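Local coordinates for amino acid ABC transporter, periplasmic amino acid-binding protein (Brucella ovis, PDB 4Z9N) that binds glutathione between its two lobes as the periplasmic solute-binding component of a presumed amino acid ABC transporter, at residues W91-S94 with R95-L99; L68-K71 with E72-T75; S254-P257 with D258-R261. One frame throughout, in Å; residues are numbered along the deposited sequence. Where two conformers were deposited one is given.

Interaction 1: W91-S94 with R95-L99; sequences WTIS and RDTSL. With NA (sodium ion), chain K; GSH (glutathione), chain U; EDO (1,2-ethanediol), chain V.
Residues 91-97 turn into the short helix 93-97, Ile93 CA and Asp96 CA coming within 4.9 Å of each other, and Ser98 N returns to Ser94 O. Thr92 caps this helix, its OG1 accepting from Arg95 N at 3.2 Å. Placed between the backbone N and the carbonyl carbon (chi1 71°), the threonine hydroxyl faces the first turn and also lies against the aliphatic part of Arg95, with OG1 3.4 Å from CG. Beyond that point the arginine chain runs extended to its guanidinium, whose edge meets the glutathione carboxylate as a two-pronged fork: NH1 to O12 at 2.9 Å and NH2 to O11 at 3.0 Å, both nearly straight. NE and NH2 also donate to a 1,2-ethanediol, and Thr90 O receives NH1. Just before the helix, Trp91 points its NE1 at Asp96 OD2, 3.0 Å away. The acceptor lies in the indole plane, yet the N-H comes from above the carboxylate, the two planes being 82° apart. Asp96 divides its work: O, at 2.3 Å, and OD1 bind the sodium ion, whereas OD2 also accepts a hydrogen bond from Trp230 NE1 and a salt bridge from Arg229, both of the second subunit. Leu101, Asp102 and Gln219 of the same chain, with Asp226 of the second subunit, complete the metal site. The sodium ion and Arg229 of the second subunit probably offset the charge of Asp96.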
loop_
_atom_site.group_PDB
_atom_site.type_symbol
_atom_site.label_atom_id
_atom_site.label_comp_id
_atom_site.label_asym_id
_atom_site.label_seq_id
_atom_site.Cartn_x
_atom_site.Cartn_y
_atom_site.Cartn_z
ATOM N N TRP D 91 -2.225 -11.255 -0.069
ATOM C CA TRP D 91 -0.807 -10.894 0.035
ATOM C C TRP D 91 -0.283 -11.261 1.422
ATOM O O TRP D 91 -0.754 -10.719 2.425
ATOM C CB TRP D 91 -0.644 -9.393 -0.199
ATOM C CG TRP D 91 0.763 -8.864 -0.353
ATOM C CD1 TRP D 91 1.958 -9.477 -0.042
ATOM C CD2 TRP D 91 1.088 -7.588 -0.872
ATOM N NE1 TRP D 91 3.015 -8.636 -0.369
ATOM C CE2 TRP D 91 2.492 -7.465 -0.863
ATOM C CE3 TRP D 91 0.317 -6.520 -1.348
ATOM C CZ2 TRP D 91 3.133 -6.324 -1.322
ATOM C CZ3 TRP D 91 0.956 -5.392 -1.796
ATOM C CH2 TRP D 91 2.351 -5.304 -1.794
ATOM N N THR D 92 0.679 -12.180 1.479
ATOM C CA THR D 92 1.334 -12.554 2.735
ATOM C C THR D 92 2.827 -12.565 2.515
ATOM O O THR D 92 3.284 -12.654 1.371
ATOM C CB THR D 92 0.931 -13.959 3.218
ATOM O OG1 THR D 92 1.530 -14.940 2.345
ATOM C CG2 THR D 92 -0.602 -14.123 3.183
ATOM N N ILE D 93 3.605 -12.537 3.591
ATOM C CA ILE D 93 5.046 -12.516 3.384
ATOM C C ILE D 93 5.556 -13.782 2.661
ATOM O O ILE D 93 6.419 -13.682 1.797
ATOM C CB ILE D 93 5.807 -12.291 4.713
ATOM C CG1 ILE D 93 7.297 -12.070 4.438
ATOM C CG2 ILE D 93 5.629 -13.457 5.704
ATOM C CD1 ILE D 93 8.065 -11.627 5.679
ATOM N N SER D 94 5.015 -14.950 2.994
ATOM C CA SER D 94 5.519 -16.185 2.403
ATOM C C SER D 94 5.220 -16.231 0.903
ATOM O O SER D 94 6.017 -16.751 0.120
ATOM C CB SER D 94 4.936 -17.413 3.112
ATOM O OG SER D 94 3.518 -17.442 3.065
ATOM N N ARG D 95 4.091 -15.664 0.494
ATOM C CA ARG D 95 3.767 -15.622 -0.929
ATOM C C ARG D 95 4.623 -14.572 -1.651
ATOM O O ARG D 95 4.824 -14.651 -2.863
ATOM C CB ARG D 95 2.274 -15.369 -1.125
ATOM C CG ARG D 95 1.444 -16.534 -0.614
ATOM C CD ARG D 95 -0.040 -16.173 -0.592
ATOM N NE ARG D 95 -0.851 -17.336 -0.239
ATOM C CZ ARG D 95 -2.183 -17.310 -0.175
ATOM N NH1 ARG D 95 -2.829 -16.180 -0.428
ATOM N NH2 ARG D 95 -2.863 -18.404 0.138
ATOM N N ASP D 96 5.173 -13.628 -0.890
ATOM C CA ASP D 96 5.996 -12.539 -1.435
ATOM C C ASP D 96 7.464 -12.970 -1.559
ATOM O O ASP D 96 8.209 -12.486 -2.418
ATOM C CB ASP D 96 5.867 -11.305 -0.516
ATOM C CG ASP D 96 6.109 -9.970 -1.227
ATOM O OD1 ASP D 96 6.360 -9.916 -2.455
ATOM O OD2 ASP D 96 5.987 -8.938 -0.519
ATOM N N THR D 97 7.884 -13.903 -0.709
ATOM C CA THR D 97 9.306 -14.230 -0.612
ATOM C C THR D 97 9.698 -15.593 -1.166
ATOM O O THR D 97 10.844 -15.795 -1.539
ATOM C CB THR D 97 9.781 -14.220 0.846
ATOM O OG1 THR D 97 9.006 -15.162 1.601
ATOM C CG2 THR D 97 9.613 -12.834 1.434
ATOM N N SER D 98 8.762 -16.533 -1.171
ATOM C CA SER D 98 9.096 -17.921 -1.477
ATOM C C SER D 98 8.565 -18.455 -2.809
ATOM O O SER D 98 8.836 -19.607 -3.157
ATOM C CB SER D 98 8.604 -18.830 -0.338
ATOM O OG SER D 98 7.185 -18.967 -0.344
ATOM N N LEU D 99 7.848 -17.640 -3.570
ATOM C CA LEU D 99 7.198 -18.140 -4.788
ATOM C C LEU D 99 7.686 -17.476 -6.076
ATOM O O LEU D 99 7.235 -17.835 -7.163
ATOM C CB LEU D 99 5.679 -17.961 -4.672
ATOM C CG LEU D 99 4.996 -18.706 -3.526
ATOM C CD1 LEU D 99 3.508 -18.378 -3.516
ATOM C CD2 LEU D 99 5.221 -20.213 -3.652
HETATM NA NA NA K . 8.270 -10.634 -3.810
HETATM N N1 GSH U . -7.900 -15.177 0.303
HETATM C CA1 GSH U . -7.647 -16.557 0.721
HETATM C C1 GSH U . -6.296 -16.993 0.158
HETATM O O11 GSH U . -5.812 -18.102 0.518
HETATM O O12 GSH U . -5.672 -16.266 -0.663
HETATM C CB1 GSH U . -8.720 -17.525 0.196
HETATM C CG1 GSH U . -8.735 -17.466 -1.344
HETATM C CD1 GSH U . -9.608 -18.600 -1.870
HETATM O OE1 GSH U . -9.190 -19.409 -2.640
HETATM N N2 GSH U . -10.977 -18.665 -1.417
HETATM C CA2 GSH U . -11.797 -19.760 -1.900
HETATM C C2 GSH U . -11.983 -19.717 -3.424
HETATM O O2 GSH U . -11.800 -18.746 -4.086
HETATM C CB2 GSH U . -13.117 -19.823 -1.125
HETATM S SG2 GSH U . -14.220 -18.439 -1.526
HETATM N N3 GSH U . -12.354 -20.962 -4.062
HETATM C CA3 GSH U . -12.540 -21.009 -5.487
HETATM C C3 GSH U . -11.706 -22.162 -6.045
HETATM O O31 GSH U . -11.908 -22.533 -7.231
HETATM O O32 GSH U . -10.818 -22.725 -5.335
HETATM C C1 EDO V . -1.516 -20.529 2.495
HETATM O O1 EDO V . -1.927 -20.936 1.183
HETATM C C2 EDO V . -0.007 -20.324 2.558
HETATM O O2 EDO V . 0.441 -19.440 1.522
#

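Interaction 2: L68-K71 with E72-T75; sequences LNAK and ERFT. With GSH (glutathione), chain U.
Arg73 and Glu72 both start with CG wedged between backbone N and carbonyl carbon (chi1 53° and 63°), which turns the two side chains back over residues 68-71, where Asn69 forms an Asx turn leading into helix 73-78. In that turn Asn69 OD1 accepts from Lys71 N at 2.8 Å and, weakly, from Glu72 N, whose stronger acceptor is Asn69 O. Glu72 answers from the other end: its OE2 takes Asn69 N at 2.8 Å in an almost straight bond, met on the anti side of the carboxylate. The amide of Asn69 and the carboxylate of Glu72 lie stacked, their planes only 3° apart. These reciprocal bonds, one of them weak, tie Asn69 to Glu72 across the Asx turn. Leu68 packs against the aliphatic part of Glu72, its CD2 3.8 Å from Glu72 CG, and sets its CB against Arg73 CA.

The extended Arg73 chain carries its guanidinium to the glutathione pocket. NE donates to Ala70 O, 2.8 Å away and in the guanidinium plane, a bond that restrains rotation of the group. NH1 and NH2 then grip the ligand carboxylate through O12 and O11, the NH2 bond almost perfectly straight. NH1 also donates to Thr89 OG1 and NH2 to Gly140 O, so both protein and ligand hold the guanidinium. Glutathione OE1 lies over one of its faces and Phe74 CZ over the opposite one, both offset toward the rim. At the far end of the ligand Ala70 N reaches the second carboxylate weakly. Lys71 O is bridged to the first turn of helix 73-78 by a water, which donates to Lys71 O at 2.8 Å and accepts from Thr75 N at 3.0 Å.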
loop_
_atom_site.group_PDB
_atom_site.type_symbol
_atom_site.label_atom_id
_atom_site.label_comp_id
_atom_site.label_asym_id
_atom_site.label_seq_id
_atom_site.Cartn_x
_atom_site.Cartn_y
_atom_site.Cartn_z
ATOM N N LEU D 68 -8.949 -20.943 -12.034
ATOM C CA LEU D 68 -7.963 -21.605 -11.187
ATOM C C LEU D 68 -8.479 -21.873 -9.765
ATOM O O LEU D 68 -8.954 -20.964 -9.088
ATOM C CB LEU D 68 -6.670 -20.767 -11.132
ATOM C CG LEU D 68 -5.990 -20.397 -12.456
ATOM C CD1 LEU D 68 -4.990 -19.255 -12.334
ATOM C CD2 LEU D 68 -5.282 -21.643 -12.973
ATOM N N ASN D 69 -8.376 -23.119 -9.302
ATOM C CA ASN D 69 -8.757 -23.395 -7.919
ATOM C C ASN D 69 -7.624 -22.955 -6.996
ATOM O O ASN D 69 -6.561 -22.515 -7.459
ATOM C CB ASN D 69 -9.142 -24.882 -7.714
ATOM C CG ASN D 69 -7.971 -25.845 -7.826
ATOM O OD1 ASN D 69 -6.869 -25.569 -7.380
ATOM N ND2 ASN D 69 -8.227 -27.012 -8.432
ATOM N N ALA D 70 -7.852 -23.055 -5.691
ATOM C CA ALA D 70 -6.955 -22.450 -4.713
ATOM C C ALA D 70 -5.550 -23.046 -4.788
ATOM O O ALA D 70 -4.558 -22.397 -4.428
ATOM C CB ALA D 70 -7.529 -22.617 -3.313
ATOM N N LYS D 71 -5.478 -24.288 -5.254
ATOM C CA LYS D 71 -4.221 -25.025 -5.285
ATOM C C LYS D 71 -3.394 -24.861 -6.566
ATOM O O LYS D 71 -2.192 -25.093 -6.559
ATOM C CB LYS D 71 -4.501 -26.501 -5.055
ATOM C CG LYS D 71 -4.750 -26.839 -3.605
ATOM C CD LYS D 71 -4.886 -28.339 -3.421
ATOM C CE LYS D 71 -4.322 -28.761 -2.075
ATOM N NZ LYS D 71 -4.265 -30.243 -1.955
ATOM N N GLU D 72 -4.016 -24.463 -7.666
ATOM C CA GLU D 72 -3.269 -24.384 -8.915
ATOM C C GLU D 72 -2.954 -22.939 -9.307
ATOM O O GLU D 72 -2.229 -22.697 -10.267
ATOM C CB GLU D 72 -4.046 -25.084 -10.030
ATOM C CG GLU D 72 -5.366 -24.435 -10.331
ATOM C CD GLU D 72 -6.334 -25.360 -11.058
ATOM O OE1 GLU D 72 -5.922 -26.445 -11.513
ATOM O OE2 GLU D 72 -7.516 -24.989 -11.176
ATOM N N ARG D 73 -3.481 -21.977 -8.556
ATOM C CA ARG D 73 -3.383 -20.571 -8.970
ATOM C C ARG D 73 -1.941 -20.045 -9.035
ATOM O O ARG D 73 -1.588 -19.304 -9.958
ATOM C CB ARG D 73 -4.219 -19.682 -8.038
ATOM C CG ARG D 73 -3.897 -19.863 -6.542
ATOM C CD ARG D 73 -4.793 -19.011 -5.634
ATOM N NE ARG D 73 -4.812 -19.570 -4.277
ATOM C CZ ARG D 73 -5.134 -18.902 -3.170
ATOM N NH1 ARG D 73 -5.438 -17.605 -3.214
ATOM N NH2 ARG D 73 -5.131 -19.537 -2.003
ATOM N N PHE D 74 -1.093 -20.410 -8.075
ATOM C CA PHE D 74 0.257 -19.838 -8.093
ATOM C C PHE D 74 1.111 -20.490 -9.199
ATOM O O PHE D 74 1.901 -19.809 -9.854
ATOM C CB PHE D 74 0.917 -19.969 -6.712
ATOM C CG PHE D 74 0.153 -19.271 -5.632
ATOM C CD1 PHE D 74 0.005 -17.891 -5.657
ATOM C CD2 PHE D 74 -0.488 -20.007 -4.638
ATOM C CE1 PHE D 74 -0.726 -17.228 -4.677
ATOM C CE2 PHE D 74 -1.221 -19.372 -3.650
ATOM C CZ PHE D 74 -1.350 -17.975 -3.663
ATOM N N THR D 75 0.928 -21.794 -9.401
ATOM C CA THR D 75 1.675 -22.530 -10.416
ATOM C C THR D 75 1.399 -21.946 -11.801
ATOM O O THR D 75 2.313 -21.763 -12.606
ATOM C CB THR D 75 1.315 -24.028 -10.411
ATOM O OG1 THR D 75 1.533 -24.564 -9.100
ATOM C CG2 THR D 75 2.171 -24.785 -11.414
HETATM N N1 GSH U . -7.900 -15.177 0.303
HETATM C CA1 GSH U . -7.647 -16.557 0.721
HETATM C C1 GSH U . -6.296 -16.993 0.158
HETATM O O11 GSH U . -5.812 -18.102 0.518
HETATM O O12 GSH U . -5.672 -16.266 -0.663
HETATM C CB1 GSH U . -8.720 -17.525 0.196
HETATM C CG1 GSH U . -8.735 -17.466 -1.344
HETATM C CD1 GSH U . -9.608 -18.600 -1.870
HETATM O OE1 GSH U . -9.190 -19.409 -2.640
HETATM N N2 GSH U . -10.977 -18.665 -1.417
HETATM C CA2 GSH U . -11.797 -19.760 -1.900
HETATM C C2 GSH U . -11.983 -19.717 -3.424
HETATM O O2 GSH U . -11.800 -18.746 -4.086
HETATM C CB2 GSH U . -13.117 -19.823 -1.125
HETATM S SG2 GSH U . -14.220 -18.439 -1.526
HETATM N N3 GSH U . -12.354 -20.962 -4.062
HETATM C CA3 GSH U . -12.540 -21.009 -5.487
HETATM C C3 GSH U . -11.706 -22.162 -6.045
HETATM O O31 GSH U . -11.908 -22.533 -7.231
HETATM O O32 GSH U . -10.818 -22.725 -5.335
HETATM O O HOH W 1 -0.405 -22.984 -6.944
HETATM O O HOH W 2 -0.414 -26.613 -8.934
#

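Interaction 3: S254-P257 with D258-R261; sequences SDNP and DIKR
Asn256 lays its amide across Ile259, with CG 3.8 Å from Ile259 CG1 and CB equally close to CD1, the two side chains crossing at about a right angle. With its CG anti to the backbone N (chi1 -177°), the asparagine brings OD1 over the start of helix 257-262 as the N-cap. There OD1 accepts from Asp258 N at 2.9 Å and from Ile259 N at 3.4 Å, both weak bonds. The regular helical pattern begins with Asn256 O, which receives Lys260 N at 2.9 Å in line with its carbonyl, and continues from Arg261 N to Pro257 O. Pro257 opens the helix, a place where its missing N-H costs no bond. Just before the cap, Ser254 OG accepts from Asn256 N in an ST turn, and Ser254 CB rests on Ile259 CG2 at 3.8 Å. The loop therefore folds over the isoleucine, which Tyr241 and Ile243 also touch. Along the helix Asp258 OD1 and Arg261 NH2 form a salt bridge of 2.9 Å, the nitrogen coming from above the carboxylate plane. Arg261 has further partners: NH1 makes a salt bridge to Asp149 of the second subunit and NE donates to Val327 O. With acids on both subunits to share it, the arginine charge probably links this short helix to the second subunit.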
loop_
_atom_site.group_PDB
_atom_site.type_symbol
_atom_site.label_atom_id
_atom_site.label_comp_id
_atom_site.label_asym_id
_atom_site.label_seq_id
_atom_site.Cartn_x
_atom_site.Cartn_y
_atom_site.Cartn_z
ATOM N N SER D 254 -11.125 19.060 -18.804
ATOM C CA SER D 254 -11.098 19.774 -17.527
ATOM C C SER D 254 -9.928 20.748 -17.439
ATOM O O SER D 254 -8.867 20.506 -18.015
ATOM C CB SER D 254 -11.020 18.795 -16.354
ATOM O OG SER D 254 -10.908 19.491 -15.125
ATOM N N ASP D 255 -10.133 21.842 -16.708
ATOM C CA ASP D 255 -9.067 22.801 -16.441
ATOM C C ASP D 255 -8.257 22.426 -15.202
ATOM O O ASP D 255 -7.184 22.973 -14.973
ATOM C CB ASP D 255 -9.643 24.205 -16.278
ATOM C CG ASP D 255 -10.112 24.788 -17.593
ATOM O OD1 ASP D 255 -9.434 24.545 -18.616
ATOM O OD2 ASP D 255 -11.155 25.475 -17.609
ATOM N N ASN D 256 -8.791 21.512 -14.398
ATOM C CA ASN D 256 -8.104 21.027 -13.208
ATOM C C ASN D 256 -6.785 20.371 -13.624
ATOM O O ASN D 256 -6.800 19.403 -14.383
ATOM C CB ASN D 256 -9.010 20.038 -12.456
ATOM C CG ASN D 256 -8.404 19.533 -11.160
ATOM O OD1 ASN D 256 -7.218 19.224 -11.085
ATOM N ND2 ASN D 256 -9.230 19.440 -10.126
ATOM N N PRO D 257 -5.639 20.890 -13.134
ATOM C CA PRO D 257 -4.361 20.315 -13.569
ATOM C C PRO D 257 -4.207 18.839 -13.235
ATOM O O PRO D 257 -3.683 18.101 -14.068
ATOM C CB PRO D 257 -3.322 21.157 -12.818
ATOM C CG PRO D 257 -4.000 22.478 -12.611
ATOM C CD PRO D 257 -5.444 22.123 -12.345
ATOM N N ASP D 258 -4.640 18.412 -12.049
ATOM C CA ASP D 258 -4.539 17.001 -11.680
ATOM C C ASP D 258 -5.312 16.109 -12.653
ATOM O O ASP D 258 -4.857 15.021 -13.005
ATOM C CB ASP D 258 -5.050 16.757 -10.258
ATOM C CG ASP D 258 -4.177 17.397 -9.204
ATOM O OD1 ASP D 258 -3.066 17.860 -9.535
ATOM O OD2 ASP D 258 -4.602 17.423 -8.032
ATOM N N ILE D 259 -6.483 16.569 -13.077
ATOM C CA ILE D 259 -7.336 15.780 -13.950
ATOM C C ILE D 259 -6.786 15.771 -15.369
ATOM O O ILE D 259 -6.764 14.729 -16.039
ATOM C CB ILE D 259 -8.781 16.304 -13.915
ATOM C CG1 ILE D 259 -9.356 16.134 -12.504
ATOM C CG2 ILE D 259 -9.642 15.592 -14.939
ATOM C CD1 ILE D 259 -10.797 16.677 -12.357
ATOM N N LYS D 260 -6.326 16.933 -15.815
ATOM C CA LYS D 260 -5.725 17.071 -17.137
ATOM C C LYS D 260 -4.522 16.132 -17.273
ATOM O O LYS D 260 -4.348 15.462 -18.297
ATOM C CB LYS D 260 -5.306 18.522 -17.377
ATOM C CG LYS D 260 -4.651 18.763 -18.731
ATOM C CD LYS D 260 -4.218 20.216 -18.911
ATOM C CE LYS D 260 -5.400 21.153 -18.875
ATOM N NZ LYS D 260 -5.012 22.527 -19.300
ATOM N N ARG D 261 -3.704 16.082 -16.224
ATOM C CA ARG D 261 -2.510 15.250 -16.218
ATOM C C ARG D 261 -2.901 13.772 -16.169
ATOM O O ARG D 261 -2.364 12.953 -16.923
ATOM C CB ARG D 261 -1.602 15.628 -15.035
ATOM C CG ARG D 261 -0.296 14.836 -14.964
ATOM C CD ARG D 261 0.672 15.396 -13.921
ATOM N NE ARG D 261 0.097 15.368 -12.574
ATOM C CZ ARG D 261 -0.311 16.450 -11.912
ATOM N NH1 ARG D 261 -0.179 17.654 -12.460
ATOM N NH2 ARG D 261 -0.828 16.330 -10.692
#

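In the fold
All three contacts lie at the starts of short helices. Interactions 1 and 2, centred about 17 and 15 Å from the chain's centre, have half or more of their touching residues buried; interaction 3, about 29 Å out, has two of seven. The first two adjoin at the glutathione: Arg95 and Arg73 come together around the same ligand carboxylate, and Phe74 packs against Arg95 and Leu99. Interaction 3, centred about 42 Å from the centre of interaction 2, relies on capping, packing and salt bridges, without ligand or metal. Interactions 1 and 3 both touch the second subunit, the former adding a sodium ion shared between chains, whereas interaction 2 serves the pocket within one chain.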